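ABC sugar transporter, periplasmic sugar binding protein (Legionella pneumophila subsp. pneumophila, PDB 3ROT) probably binds a sugar in the periplasm as the solute-capturing component of an ABC-type carbohydrate importer. Local coordinates at residues 3-15 / 57-70. Residues are numbered along the deposited sequence; the frame is centred on the assembly and turned at random.
Sequences RDKYYLITHGSQD and ALATYPSGIATTIP
The Tyr-7 ring lies between Ala-57 CB, centred over one face at 3.8 Å from the centroid, and Lys-5 CE, over the opposite face and offset toward the rim; Pro-62 CB meets its edge in plane. Its OH donates to Thr-60 OG1 (3.2 Å), which itself donates to Ala-57 O. Ser-63 CB lies over one face of Tyr-6, offset toward the rim, while the Tyr-6 hydroxyl bonds Asn-262. On His-11, Pro-70 CB is offset over one face. With CG between the backbone N and the carbonyl carbon (chi1 52°), this ring is turned toward segment 57-70, where ND1 is hydrogen-bonded to Thr-68 OG1 at 2.7 Å; either atom could be the donor. Gln-50 also bonds Thr-68 OG1, and His-11 NE2 is hydrogen-bonded to a glycerol, probably from the crystallisation liquor, though it may mark the sugar pocket. Axes of strands 5-9 and 64-67, 12° apart, show parallel pairing: Tyr-7 N binds Gly-64 O, Ala-66 N binds Tyr-7 O, and Ile-9 N reaches Ala-66 O at 2.8 Å, with an N-H...O angle of 170°. Strand 5-9 is flanked by 35-39 and 64-67 within one lobe's parallel sheet; helix 47-59 packs beside Tyr-7 and Ile-9, helix 16-32 beside Leu-8, in this periplasmic-binding-protein fold.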
loop_
_atom_site.group_PDB
_atom_site.type_symbol
_atom_site.label_atom_id
_atom_site.label_comp_id
_atom_site.label_asym_id
_atom_site.label_seq_id
_atom_site.Cartn_x
_atom_site.Cartn_y
_atom_site.Cartn_z
ATOM N N ARG A 3 5.426 22.451 -25.337
ATOM C CA ARG A 3 5.011 22.944 -23.995
ATOM C C ARG A 3 6.213 22.985 -23.039
ATOM O O ARG A 3 7.224 22.325 -23.271
ATOM C CB ARG A 3 3.903 22.063 -23.421
ATOM N N ASP A 4 6.103 23.781 -21.981
ATOM C CA ASP A 4 7.160 23.877 -20.990
ATOM C C ASP A 4 7.183 22.597 -20.147
ATOM O O ASP A 4 6.139 22.002 -19.863
ATOM C CB ASP A 4 6.959 25.098 -20.084
ATOM C CG ASP A 4 7.341 26.400 -20.776
ATOM O OD1 ASP A 4 7.367 27.439 -20.087
ATOM O OD2 ASP A 4 7.620 26.375 -22.011
ATOM N N LYS A 5 8.378 22.166 -19.753
ATOM C CA LYS A 5 8.532 20.949 -18.953
ATOM C C LYS A 5 8.702 21.203 -17.458
ATOM O O LYS A 5 9.526 22.013 -17.035
ATOM C CB LYS A 5 9.719 20.134 -19.470
ATOM C CG LYS A 5 9.915 18.836 -18.722
ATOM C CD LYS A 5 8.633 17.998 -18.718
ATOM C CE LYS A 5 8.858 16.628 -18.098
ATOM N NZ LYS A 5 9.954 15.907 -18.798
ATOM N N TYR A 6 7.918 20.485 -16.663
ATOM C CA TYR A 6 7.977 20.611 -15.213
ATOM C C TYR A 6 8.124 19.242 -14.560
ATOM O O TYR A 6 7.716 18.225 -15.123
ATOM C CB TYR A 6 6.713 21.301 -14.684
ATOM C CG TYR A 6 6.588 22.744 -15.113
ATOM C CD1 TYR A 6 7.207 23.770 -14.390
ATOM C CD2 TYR A 6 5.884 23.082 -16.269
ATOM C CE1 TYR A 6 7.124 25.092 -14.812
ATOM C CE2 TYR A 6 5.801 24.396 -16.697
ATOM C CZ TYR A 6 6.421 25.397 -15.969
ATOM O OH TYR A 6 6.343 26.704 -16.406
ATOM N N TYR A 7 8.704 19.228 -13.363
ATOM C CA TYR A 7 8.914 17.989 -12.618
ATOM C C TYR A 7 8.355 18.071 -11.202
ATOM O O TYR A 7 8.435 19.116 -10.552
ATOM C CB TYR A 7 10.408 17.671 -12.503
ATOM C CG TYR A 7 11.066 17.160 -13.766
ATOM C CD1 TYR A 7 10.967 15.820 -14.134
ATOM C CD2 TYR A 7 11.820 18.009 -14.571
ATOM C CE1 TYR A 7 11.612 15.338 -15.272
ATOM C CE2 TYR A 7 12.466 17.538 -15.714
ATOM C CZ TYR A 7 12.360 16.203 -16.052
ATOM O OH TYR A 7 13.021 15.726 -17.161
ATOM N N LEU A 8 7.785 16.965 -10.741
ATOM C CA LEU A 8 7.277 16.860 -9.379
ATOM C C LEU A 8 8.025 15.649 -8.836
ATOM O O LEU A 8 7.805 14.522 -9.273
ATOM C CB LEU A 8 5.759 16.625 -9.346
ATOM C CG LEU A 8 5.156 16.249 -7.978
ATOM C CD1 LEU A 8 5.659 17.197 -6.889
ATOM C CD2 LEU A 8 3.630 16.287 -8.054
ATOM N N ILE A 9 8.930 15.886 -7.899
ATOM C CA ILE A 9 9.730 14.810 -7.350
ATOM C C ILE A 9 9.450 14.595 -5.867
ATOM O O ILE A 9 9.410 15.548 -5.091
ATOM C CB ILE A 9 11.227 15.118 -7.598
ATOM C CG1 ILE A 9 11.422 15.449 -9.087
ATOM C CG2 ILE A 9 12.085 13.928 -7.184
ATOM C CD1 ILE A 9 12.831 15.844 -9.509
ATOM N N THR A 10 9.231 13.339 -5.477
ATOM C CA THR A 10 8.960 13.013 -4.083
ATOM C C THR A 10 9.795 11.830 -3.615
ATOM O O THR A 10 10.503 11.206 -4.398
ATOM C CB THR A 10 7.459 12.690 -3.842
ATOM O OG1 THR A 10 7.101 11.490 -4.537
ATOM C CG2 THR A 10 6.584 13.847 -4.327
ATOM N N HIS A 11 9.712 11.539 -2.325
ATOM C CA HIS A 11 10.467 10.440 -1.738
ATOM C C HIS A 11 9.628 9.174 -1.581
ATOM O O HIS A 11 10.107 8.168 -1.073
ATOM C CB HIS A 11 11.022 10.859 -0.369
ATOM C CG HIS A 11 9.984 11.419 0.554
ATOM N ND1 HIS A 11 9.650 12.758 0.577
ATOM C CD2 HIS A 11 9.172 10.812 1.453
ATOM C CE1 HIS A 11 8.679 12.951 1.453
ATOM N NE2 HIS A 11 8.370 11.786 1.997
ATOM N N GLY A 12 8.373 9.229 -2.012
ATOM C CA GLY A 12 7.504 8.071 -1.903
ATOM C C GLY A 12 6.355 8.151 -2.891
ATOM O O GLY A 12 6.060 9.223 -3.422
ATOM N N SER A 13 5.688 7.024 -3.122
ATOM C CA SER A 13 4.592 7.003 -4.074
ATOM C C SER A 13 3.506 5.976 -3.774
ATOM O O SER A 13 2.531 5.883 -4.512
ATOM C CB SER A 13 5.154 6.746 -5.474
ATOM O OG SER A 13 5.817 5.492 -5.514
ATOM N N GLN A 14 3.660 5.215 -2.697
ATOM C CA GLN A 14 2.665 4.195 -2.365
ATOM C C GLN A 14 1.518 4.718 -1.498
ATOM O O GLN A 14 0.362 4.341 -1.689
ATOM C CB GLN A 14 3.337 3.002 -1.670
ATOM C CG GLN A 14 4.466 2.343 -2.470
ATOM C CD GLN A 14 4.152 2.200 -3.958
ATOM O OE1 GLN A 14 4.383 3.122 -4.744
ATOM N NE2 GLN A 14 3.619 1.041 -4.348
ATOM N N ASP A 15 1.845 5.573 -0.538
ATOM C CA ASP A 15 0.843 6.156 0.347
ATOM C C ASP A 15 -0.234 6.826 -0.521
ATOM O O ASP A 15 0.092 7.599 -1.418
ATOM C CB ASP A 15 1.513 7.211 1.233
ATOM C CG ASP A 15 0.646 7.645 2.402
ATOM O OD1 ASP A 15 -0.595 7.676 2.257
ATOM O OD2 ASP A 15 1.216 7.979 3.465
ATOM N N ALA A 57 16.901 15.235 -13.545
ATOM C CA ALA A 57 15.922 16.226 -13.969
ATOM C C ALA A 57 16.648 17.517 -14.339
ATOM O O ALA A 57 16.350 18.132 -15.364
ATOM C CB ALA A 57 14.917 16.491 -12.853
ATOM N N LEU A 58 17.607 17.918 -13.503
ATOM C CA LEU A 58 18.386 19.138 -13.728
ATOM C C LEU A 58 19.088 19.147 -15.079
ATOM O O LEU A 58 19.154 20.180 -15.736
ATOM C CB LEU A 58 19.438 19.320 -12.628
ATOM C CG LEU A 58 18.937 19.574 -11.206
ATOM C CD1 LEU A 58 20.112 19.743 -10.257
ATOM C CD2 LEU A 58 18.078 20.818 -11.200
ATOM N N ALA A 59 19.613 17.994 -15.482
ATOM C CA ALA A 59 20.321 17.870 -16.755
ATOM C C ALA A 59 19.465 18.269 -17.951
ATOM O O ALA A 59 19.984 18.721 -18.972
ATOM C CB ALA A 59 20.816 16.439 -16.932
ATOM N N THR A 60 18.151 18.100 -17.827
ATOM C CA THR A 60 17.237 18.431 -18.917
ATOM C C THR A 60 16.857 19.903 -18.956
ATOM O O THR A 60 16.119 20.326 -19.840
ATOM C CB THR A 60 15.935 17.610 -18.823
ATOM O OG1 THR A 60 15.223 17.984 -17.638
ATOM C CG2 THR A 60 16.239 16.120 -18.781
ATOM N N TYR A 61 17.358 20.680 -17.999
ATOM C CA TYR A 61 17.049 22.109 -17.927
ATOM C C TYR A 61 15.543 22.372 -18.035
ATOM O O TYR A 61 15.082 23.027 -18.972
ATOM C CB TYR A 61 17.793 22.869 -19.035
ATOM C CG TYR A 61 19.282 22.967 -18.797
ATOM C CD1 TYR A 61 19.806 23.929 -17.929
ATOM C CD2 TYR A 61 20.163 22.055 -19.381
ATOM C CE1 TYR A 61 21.173 23.976 -17.643
ATOM C CE2 TYR A 61 21.530 22.089 -19.101
ATOM C CZ TYR A 61 22.029 23.052 -18.230
ATOM O OH TYR A 61 23.375 23.075 -17.927
ATOM N N PRO A 62 14.757 21.859 -17.072
ATOM C CA PRO A 62 13.303 22.049 -17.072
ATOM C C PRO A 62 12.892 23.472 -16.685
ATOM O O PRO A 62 13.706 24.253 -16.198
ATOM C CB PRO A 62 12.831 21.016 -16.055
ATOM C CG PRO A 62 13.931 21.036 -15.052
ATOM C CD PRO A 62 15.168 21.021 -15.928
ATOM N N SER A 63 11.627 23.800 -16.909
ATOM C CA SER A 63 11.104 25.119 -16.574
ATOM C C SER A 63 10.978 25.288 -15.057
ATOM O O SER A 63 11.002 26.410 -14.541
ATOM C CB SER A 63 9.735 25.327 -17.227
ATOM O OG SER A 63 9.829 25.304 -18.645
ATOM N N GLY A 64 10.848 24.173 -14.347
ATOM C CA GLY A 64 10.726 24.234 -12.906
ATOM C C GLY A 64 10.611 22.856 -12.291
ATOM O O GLY A 64 10.301 21.881 -12.978
ATOM N N ILE A 65 10.865 22.780 -10.988
ATOM C CA ILE A 65 10.791 21.529 -10.257
ATOM C C ILE A 65 10.156 21.749 -8.899
ATOM O O ILE A 65 10.444 22.735 -8.217
ATOM C CB ILE A 65 12.200 20.911 -10.019
ATOM C CG1 ILE A 65 12.826 20.476 -11.346
ATOM C CG2 ILE A 65 12.096 19.693 -9.094
ATOM C CD1 ILE A 65 14.221 19.902 -11.189
ATOM N N ALA A 66 9.261 20.841 -8.527
ATOM C CA ALA A 66 8.636 20.885 -7.220
ATOM C C ALA A 66 9.181 19.602 -6.603
ATOM O O ALA A 66 9.213 18.559 -7.264
ATOM C CB ALA A 66 7.126 20.832 -7.335
ATOM N N THR A 67 9.651 19.676 -5.364
ATOM C CA THR A 67 10.203 18.489 -4.734
ATOM C C THR A 67 10.083 18.519 -3.212
ATOM O O THR A 67 9.995 19.582 -2.607
ATOM C CB THR A 67 11.700 18.298 -5.122
ATOM O OG1 THR A 67 12.172 17.043 -4.622
ATOM C CG2 THR A 67 12.565 19.407 -4.545
ATOM N N THR A 68 10.042 17.339 -2.609
ATOM C CA THR A 68 9.994 17.234 -1.164
ATOM C C THR A 68 11.472 17.268 -0.759
ATOM O O THR A 68 12.344 16.959 -1.566
ATOM C CB THR A 68 9.365 15.896 -0.710
ATOM O OG1 THR A 68 10.227 14.815 -1.076
ATOM C CG2 THR A 68 8.012 15.683 -1.374
ATOM N N ILE A 69 11.759 17.667 0.474
ATOM C CA ILE A 69 13.133 17.723 0.939
ATOM C C ILE A 69 13.111 17.188 2.369
ATOM O O ILE A 69 13.170 17.957 3.332
ATOM C CB ILE A 69 13.670 19.180 0.900
ATOM C CG1 ILE A 69 13.328 19.821 -0.452
ATOM C CG2 ILE A 69 15.191 19.188 1.125
ATOM C CD1 ILE A 69 13.803 21.277 -0.620
ATOM N N PRO A 70 13.006 15.849 2.519
ATOM C CA PRO A 70 12.955 15.140 3.805
ATOM C C PRO A 70 14.282 14.959 4.537
ATOM O O PRO A 70 14.344 14.216 5.511
ATOM C CB PRO A 70 12.338 13.804 3.430
ATOM C CG PRO A 70 12.970 13.537 2.111
ATOM C CD PRO A 70 12.885 14.891 1.404
#